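Local atomic coordinates of SsfX3 (Streptomyces sp. SF2575, PDB entry 3SKV), a protein that probably transfers a salicylyl group in a tetracycline biosynthetic pathway, as an acyltransferase that joins a jelly roll to a GDSL/SGNH fold. Residues R131-K136 with A141-D146; G272-I277 with E320-H325. The protein carries 1 engineered substitution. All coordinates share one frame; numbering follows the deposited sequence.

In the fold
The two contacts lie on opposite sides of the chain's centre, 45 Å apart from centre to centre and about 29 Å at their nearest atoms, so they do not touch. Contact 1 (131-136 with 141-146) belongs to the N-terminal domain, where strands 128-134 and 141-145, from two different beta sheets, face each other and are joined by a short link. Contact 2 (272-277 with 320-325) belongs to the GDSL-like domain and joins two helices that follow successive strands of its parallel sheet. The chain completes the first contact before it begins the second. Neither includes the Gly-Asp-Ser sequence at the end of strand 187-192, where the family would be expected to carry its nucleophile.

Contact 1. Residues R131-K136 with A141-D146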
loop_
_atom_site.group_PDB
_atom_site.type_symbol
_atom_site.label_atom_id
_atom_site.label_comp_id
_atom_site.label_asym_id
_atom_site.label_seq_id
_atom_site.Cartn_x
_atom_site.Cartn_y
_atom_site.Cartn_z
ATOM N N ARG A 131 -17.951 3.093 8.981
ATOM C CA ARG A 131 -18.532 1.815 8.546
ATOM C C ARG A 131 -17.534 0.927 7.862
ATOM O O ARG A 131 -16.822 1.369 6.956
ATOM C CB ARG A 131 -19.724 2.064 7.574
ATOM C CG ARG A 131 -20.708 0.888 7.371
ATOM C CD ARG A 131 -21.738 0.781 8.483
ATOM N NE ARG A 131 -22.099 2.110 8.991
ATOM C CZ ARG A 131 -23.150 2.809 8.573
ATOM N NH1 ARG A 131 -23.991 2.291 7.686
ATOM N NH2 ARG A 131 -23.385 4.018 9.063
ATOM N N THR A 132 -17.522 -0.345 8.256
ATOM C CA THR A 132 -16.765 -1.388 7.578
ATOM C C THR A 132 -17.871 -2.129 6.828
ATOM O O THR A 132 -18.861 -2.502 7.436
ATOM C CB THR A 132 -15.913 -2.217 8.547
ATOM O OG1 THR A 132 -15.021 -1.349 9.247
ATOM C CG2 THR A 132 -15.059 -3.246 7.832
ATOM N N VAL A 133 -17.758 -2.224 5.504
ATOM C CA VAL A 133 -18.763 -2.815 4.613
ATOM C C VAL A 133 -18.229 -4.127 4.048
ATOM O O VAL A 133 -17.106 -4.163 3.546
ATOM C CB VAL A 133 -19.132 -1.810 3.467
ATOM C CG1 VAL A 133 -20.294 -2.300 2.604
ATOM C CG2 VAL A 133 -19.445 -0.424 4.019
ATOM N N GLU A 134 -19.048 -5.196 4.098
ATOM C CA GLU A 134 -18.656 -6.494 3.540
ATOM C C GLU A 134 -19.049 -6.494 2.071
ATOM O O GLU A 134 -20.217 -6.256 1.755
ATOM C CB GLU A 134 -19.315 -7.672 4.285
ATOM C CG GLU A 134 -18.894 -7.802 5.739
ATOM C CD GLU A 134 -19.636 -8.863 6.525
ATOM O OE1 GLU A 134 -20.858 -8.698 6.747
ATOM O OE2 GLU A 134 -18.983 -9.842 6.954
ATOM N N LEU A 135 -18.084 -6.730 1.176
ATOM C CA LEU A 135 -18.326 -6.710 -0.267
ATOM C C LEU A 135 -18.762 -8.051 -0.875
ATOM O O LEU A 135 -18.310 -9.116 -0.442
ATOM C CB LEU A 135 -17.061 -6.226 -1.011
ATOM C CG LEU A 135 -16.540 -4.816 -0.729
ATOM C CD1 LEU A 135 -15.245 -4.609 -1.438
ATOM C CD2 LEU A 135 -17.515 -3.754 -1.177
ATOM N N LYS A 136 -19.573 -7.971 -1.944
ATOM C CA LYS A 136 -19.991 -9.118 -2.741
ATOM C C LYS A 136 -18.933 -9.301 -3.845
ATOM O O LYS A 136 -18.534 -8.327 -4.482
ATOM C CB LYS A 136 -21.391 -8.882 -3.342
ATOM C CG LYS A 136 -22.149 -10.175 -3.537
ATOM C CD LYS A 136 -22.968 -10.216 -4.821
ATOM C CE LYS A 136 -23.333 -11.629 -5.245
ATOM N NZ LYS A 136 -22.145 -12.459 -5.627
ATOM N N ALA A 141 -22.547 -5.287 -8.237
ATOM C CA ALA A 141 -23.239 -5.093 -6.962
ATOM C C ALA A 141 -23.354 -3.637 -6.530
ATOM O O ALA A 141 -22.737 -2.747 -7.120
ATOM C CB ALA A 141 -22.556 -5.918 -5.875
ATOM N N GLU A 142 -24.172 -3.402 -5.504
ATOM C CA GLU A 142 -24.397 -2.077 -4.964
ATOM C C GLU A 142 -24.228 -2.072 -3.456
ATOM O O GLU A 142 -24.826 -2.867 -2.730
ATOM C CB GLU A 142 -25.752 -1.512 -5.393
ATOM C CG GLU A 142 -25.747 0.007 -5.441
ATOM C CD GLU A 142 -27.119 0.647 -5.525
ATOM O OE1 GLU A 142 -27.698 0.938 -4.454
ATOM O OE2 GLU A 142 -27.601 0.895 -6.655
ATOM N N LEU A 143 -23.381 -1.185 -3.011
ATOM C CA LEU A 143 -22.982 -0.946 -1.629
ATOM C C LEU A 143 -23.829 0.246 -1.169
ATOM O O LEU A 143 -23.969 1.216 -1.910
ATOM C CB LEU A 143 -21.485 -0.586 -1.733
ATOM C CG LEU A 143 -20.685 0.033 -0.626
ATOM C CD1 LEU A 143 -19.204 -0.321 -0.823
ATOM C CD2 LEU A 143 -20.795 1.556 -0.666
ATOM N N HIS A 144 -24.431 0.160 0.015
ATOM C CA HIS A 144 -25.226 1.268 0.520
ATOM C C HIS A 144 -24.869 1.535 1.949
ATOM O O HIS A 144 -25.025 0.661 2.801
ATOM C CB HIS A 144 -26.737 1.061 0.324
ATOM C CG HIS A 144 -27.541 2.250 0.750
ATOM N ND1 HIS A 144 -27.999 3.184 -0.167
ATOM C CD2 HIS A 144 -27.919 2.638 1.991
ATOM C CE1 HIS A 144 -28.648 4.095 0.538
ATOM N NE2 HIS A 144 -28.610 3.820 1.845
ATOM N N VAL A 145 -24.353 2.743 2.205
ATOM C CA VAL A 145 -23.959 3.191 3.536
ATOM C C VAL A 145 -24.913 4.301 3.913
ATOM O O VAL A 145 -24.870 5.392 3.349
ATOM C CB VAL A 145 -22.467 3.628 3.635
ATOM C CG1 VAL A 145 -22.081 3.963 5.074
ATOM C CG2 VAL A 145 -21.549 2.561 3.082
ATOM N N ASP A 146 -25.823 3.988 4.818
ATOM C CA ASP A 146 -26.795 4.961 5.298
ATOM C C ASP A 146 -26.356 5.354 6.677
ATOM O O ASP A 146 -25.477 4.722 7.247
ATOM C CB ASP A 146 -28.209 4.344 5.329
ATOM C CG ASP A 146 -29.361 5.328 5.232
ATOM O OD1 ASP A 146 -29.155 6.538 5.549
ATOM O OD2 ASP A 146 -30.485 4.888 4.884
#
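Arg131 reaches across from strand 128-134 to lie over Val145 and end on the backbone of Asp146. Its CB starts 3.9 Å from Val145 CG1. With CG anti to the backbone N (chi1 -162°) and a bend at chi2 and chi3, the chain slides past the valine in the opposite sense. The guanidinium then turns one face to that same methyl, which sits toward the rim of the group, with NH1 and CG1 3.6 Å apart. At the tip, NH1 and NH2 both donate to Asp146 O, each at 2.9 Å. The oxygen lies close to the guanidinium plane, and because two donors share it, both bonds are bent, the N-H...O angles being little over 140°. This end-on fork fixes the rotation of the group. With an alanine here, Asp146 O would probably lose both of these donors and the Val145 methyl its cover from this side.

Further along, Val133 uses both branches: CG2 meets Val145 CG2 at 3.8 Å, while CG1 lies 4.0 Å from Leu143 CG, the two side chains crossing at nearly a right angle. Leu135 CD2 adds a 3.8 Å contact to Leu143 CD1. Next to the short link between the strands, the CB atoms of Lys136 and Ala141 come together.

No backbone hydrogen bond joins the two strands; Val133 pairs with Leu121 and Leu143 with Val98, in separate sheets. Nearly antiparallel (159°) and 8.6 Å apart at their axes, the strands face each other through their side chains, as in the sandwich of a jelly roll.

Contact 2. Residues G272-I277 with E320-H325; sequences GFVQII and ELLRKH
Val274 meets Leu322, with Gln275 alongside, where helix 266-278 leans on the end of helix 308-324. Starting from Gly272, residues 272-277 are plain helix, and Gly272 O takes the N-H of Ile276. Phe273 faces the interior, on Leu250 and helix 234-242, with its ring against that of Tyr191.

Val274 comes next and carries the contact. It points at Leu322, and the two side chains reach tip to tip: a single methyl, Leu322 CD2, lies 3.8 Å from Val274 CG1 and 4.1 Å from both CB and CG2. The methyl therefore sits over the end of the valine. Val274 also rests on Ile286 and Leu288. Helix 266-278 links strand 247-252 to strand 286-290, and helix 308-324 links 286-290 to 330-333, so the contact joins neighbouring helices of two successive beta-alpha-beta crossovers in the alpha/beta sandwich of the GDSL/SGNH fold.

Gln275 starts off to one side, but a bend at chi2 (-40°) brings its amide round to Leu322, Gln275 OE1 standing 4.2 Å from Leu322 CG without a hydrogen bond. Ile277 then packs on Ile286 and Ile248.

At the end of helix 308-324, His325 leaves the helical conformation and folds its ring back: ND1 donates almost straight (169°) to Leu321 O at 2.9 Å. His325 N reaches that same oxygen from the opposite face of the carbonyl plane.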
loop_
_atom_site.group_PDB
_atom_site.type_symbol
_atom_site.label_atom_id
_atom_site.label_comp_id
_atom_site.label_asym_id
_atom_site.label_seq_id
_atom_site.Cartn_x
_atom_site.Cartn_y
_atom_site.Cartn_z
ATOM N N GLY A 272 21.636 1.747 -8.174
ATOM C CA GLY A 272 20.938 2.128 -9.399
ATOM C C GLY A 272 19.523 2.587 -9.141
ATOM O O GLY A 272 19.111 3.633 -9.641
ATOM N N PHE A 273 18.800 1.845 -8.292
ATOM C CA PHE A 273 17.419 2.148 -7.889
ATOM C C PHE A 273 17.260 3.551 -7.297
ATOM O O PHE A 273 16.395 4.314 -7.743
ATOM C CB PHE A 273 16.900 1.076 -6.933
ATOM C CG PHE A 273 15.397 0.925 -6.877
ATOM C CD1 PHE A 273 14.735 0.031 -7.721
ATOM C CD2 PHE A 273 14.654 1.584 -5.906
ATOM C CE1 PHE A 273 13.346 -0.156 -7.627
ATOM C CE2 PHE A 273 13.261 1.412 -5.827
ATOM C CZ PHE A 273 12.616 0.556 -6.705
ATOM N N VAL A 274 18.118 3.900 -6.303
ATOM C CA VAL A 274 18.128 5.217 -5.631
ATOM C C VAL A 274 18.499 6.329 -6.629
ATOM O O VAL A 274 17.843 7.373 -6.637
ATOM C CB VAL A 274 19.070 5.203 -4.405
ATOM C CG1 VAL A 274 19.368 6.609 -3.880
ATOM C CG2 VAL A 274 18.505 4.323 -3.305
ATOM N N GLN A 275 19.545 6.108 -7.466
ATOM C CA GLN A 275 19.998 7.091 -8.442
ATOM C C GLN A 275 18.929 7.511 -9.423
ATOM O O GLN A 275 18.878 8.693 -9.770
ATOM C CB GLN A 275 21.264 6.622 -9.153
ATOM C CG GLN A 275 22.494 6.517 -8.226
ATOM C CD GLN A 275 22.626 7.641 -7.220
ATOM O OE1 GLN A 275 22.300 7.486 -6.044
ATOM N NE2 GLN A 275 23.075 8.797 -7.662
ATOM N N ILE A 276 18.072 6.555 -9.877
ATOM C CA ILE A 276 16.960 6.814 -10.789
ATOM C C ILE A 276 15.950 7.737 -10.088
ATOM O O ILE A 276 15.491 8.706 -10.685
ATOM C CB ILE A 276 16.288 5.489 -11.292
ATOM C CG1 ILE A 276 17.230 4.710 -12.244
ATOM C CG2 ILE A 276 14.891 5.764 -11.957
ATOM C CD1 ILE A 276 16.853 3.183 -12.370
ATOM N N ILE A 277 15.619 7.440 -8.825
ATOM C CA ILE A 277 14.672 8.227 -8.019
ATOM C C ILE A 277 15.192 9.674 -7.850
ATOM O O ILE A 277 14.425 10.633 -8.004
ATOM C CB ILE A 277 14.488 7.524 -6.646
ATOM C CG1 ILE A 277 13.686 6.190 -6.795
ATOM C CG2 ILE A 277 13.871 8.482 -5.614
ATOM C CD1 ILE A 277 13.697 5.270 -5.506
ATOM N N GLU A 320 25.479 3.662 3.578
ATOM C CA GLU A 320 26.708 4.308 4.014
ATOM C C GLU A 320 27.475 4.879 2.804
ATOM O O GLU A 320 27.984 5.994 2.881
ATOM C CB GLU A 320 27.601 3.324 4.799
ATOM C CG GLU A 320 27.108 2.962 6.194
ATOM C CD GLU A 320 27.798 1.809 6.922
ATOM O OE1 GLU A 320 28.684 1.149 6.325
ATOM O OE2 GLU A 320 27.432 1.556 8.096
ATOM N N LEU A 321 27.522 4.130 1.688
ATOM C CA LEU A 321 28.203 4.535 0.461
ATOM C C LEU A 321 27.578 5.796 -0.151
ATOM O O LEU A 321 28.290 6.743 -0.452
ATOM C CB LEU A 321 28.250 3.361 -0.531
ATOM C CG LEU A 321 28.872 3.651 -1.899
ATOM C CD1 LEU A 321 30.364 3.530 -1.866
ATOM C CD2 LEU A 321 28.266 2.783 -2.984
ATOM N N LEU A 322 26.248 5.828 -0.279
ATOM C CA LEU A 322 25.516 6.979 -0.802
ATOM C C LEU A 322 25.719 8.229 0.078
ATOM O O LEU A 322 25.981 9.316 -0.447
ATOM C CB LEU A 322 24.028 6.625 -0.920
ATOM C CG LEU A 322 23.492 6.036 -2.234
ATOM C CD1 LEU A 322 24.549 5.305 -3.023
ATOM C CD2 LEU A 322 22.338 5.149 -1.969
ATOM N N ARG A 323 25.641 8.052 1.405
ATOM C CA ARG A 323 25.848 9.076 2.430
ATOM C C ARG A 323 27.277 9.641 2.353
ATOM O O ARG A 323 27.423 10.859 2.226
ATOM C CB ARG A 323 25.561 8.489 3.837
ATOM C CG ARG A 323 25.403 9.517 4.974
ATOM C CD ARG A 323 24.604 8.938 6.145
ATOM N NE ARG A 323 23.950 9.962 6.975
ATOM C CZ ARG A 323 22.691 9.897 7.412
ATOM N NH1 ARG A 323 21.917 8.870 7.083
ATOM N NH2 ARG A 323 22.190 10.870 8.164
ATOM N N LYS A 324 28.315 8.751 2.365
ATOM C CA LYS A 324 29.746 9.074 2.330
ATOM C C LYS A 324 30.100 9.970 1.120
ATOM O O LYS A 324 30.916 10.886 1.232
ATOM C CB LYS A 324 30.563 7.773 2.299
ATOM C CG LYS A 324 32.066 7.967 2.351
ATOM C CD LYS A 324 32.801 6.709 1.988
ATOM C CE LYS A 324 33.901 7.038 1.024
ATOM N NZ LYS A 324 34.551 5.809 0.509
ATOM N N HIS A 325 29.471 9.719 -0.015
ATOM C CA HIS A 325 29.720 10.505 -1.200
ATOM C C HIS A 325 28.716 11.658 -1.451
ATOM O O HIS A 325 28.517 12.061 -2.601
ATOM C CB HIS A 325 29.886 9.611 -2.411
ATOM C CG HIS A 325 31.003 8.632 -2.308
ATOM N ND1 HIS A 325 30.833 7.416 -1.670
ATOM C CD2 HIS A 325 32.292 8.747 -2.701
ATOM C CE1 HIS A 325 32.008 6.811 -1.732
ATOM N NE2 HIS A 325 32.927 7.581 -2.319
#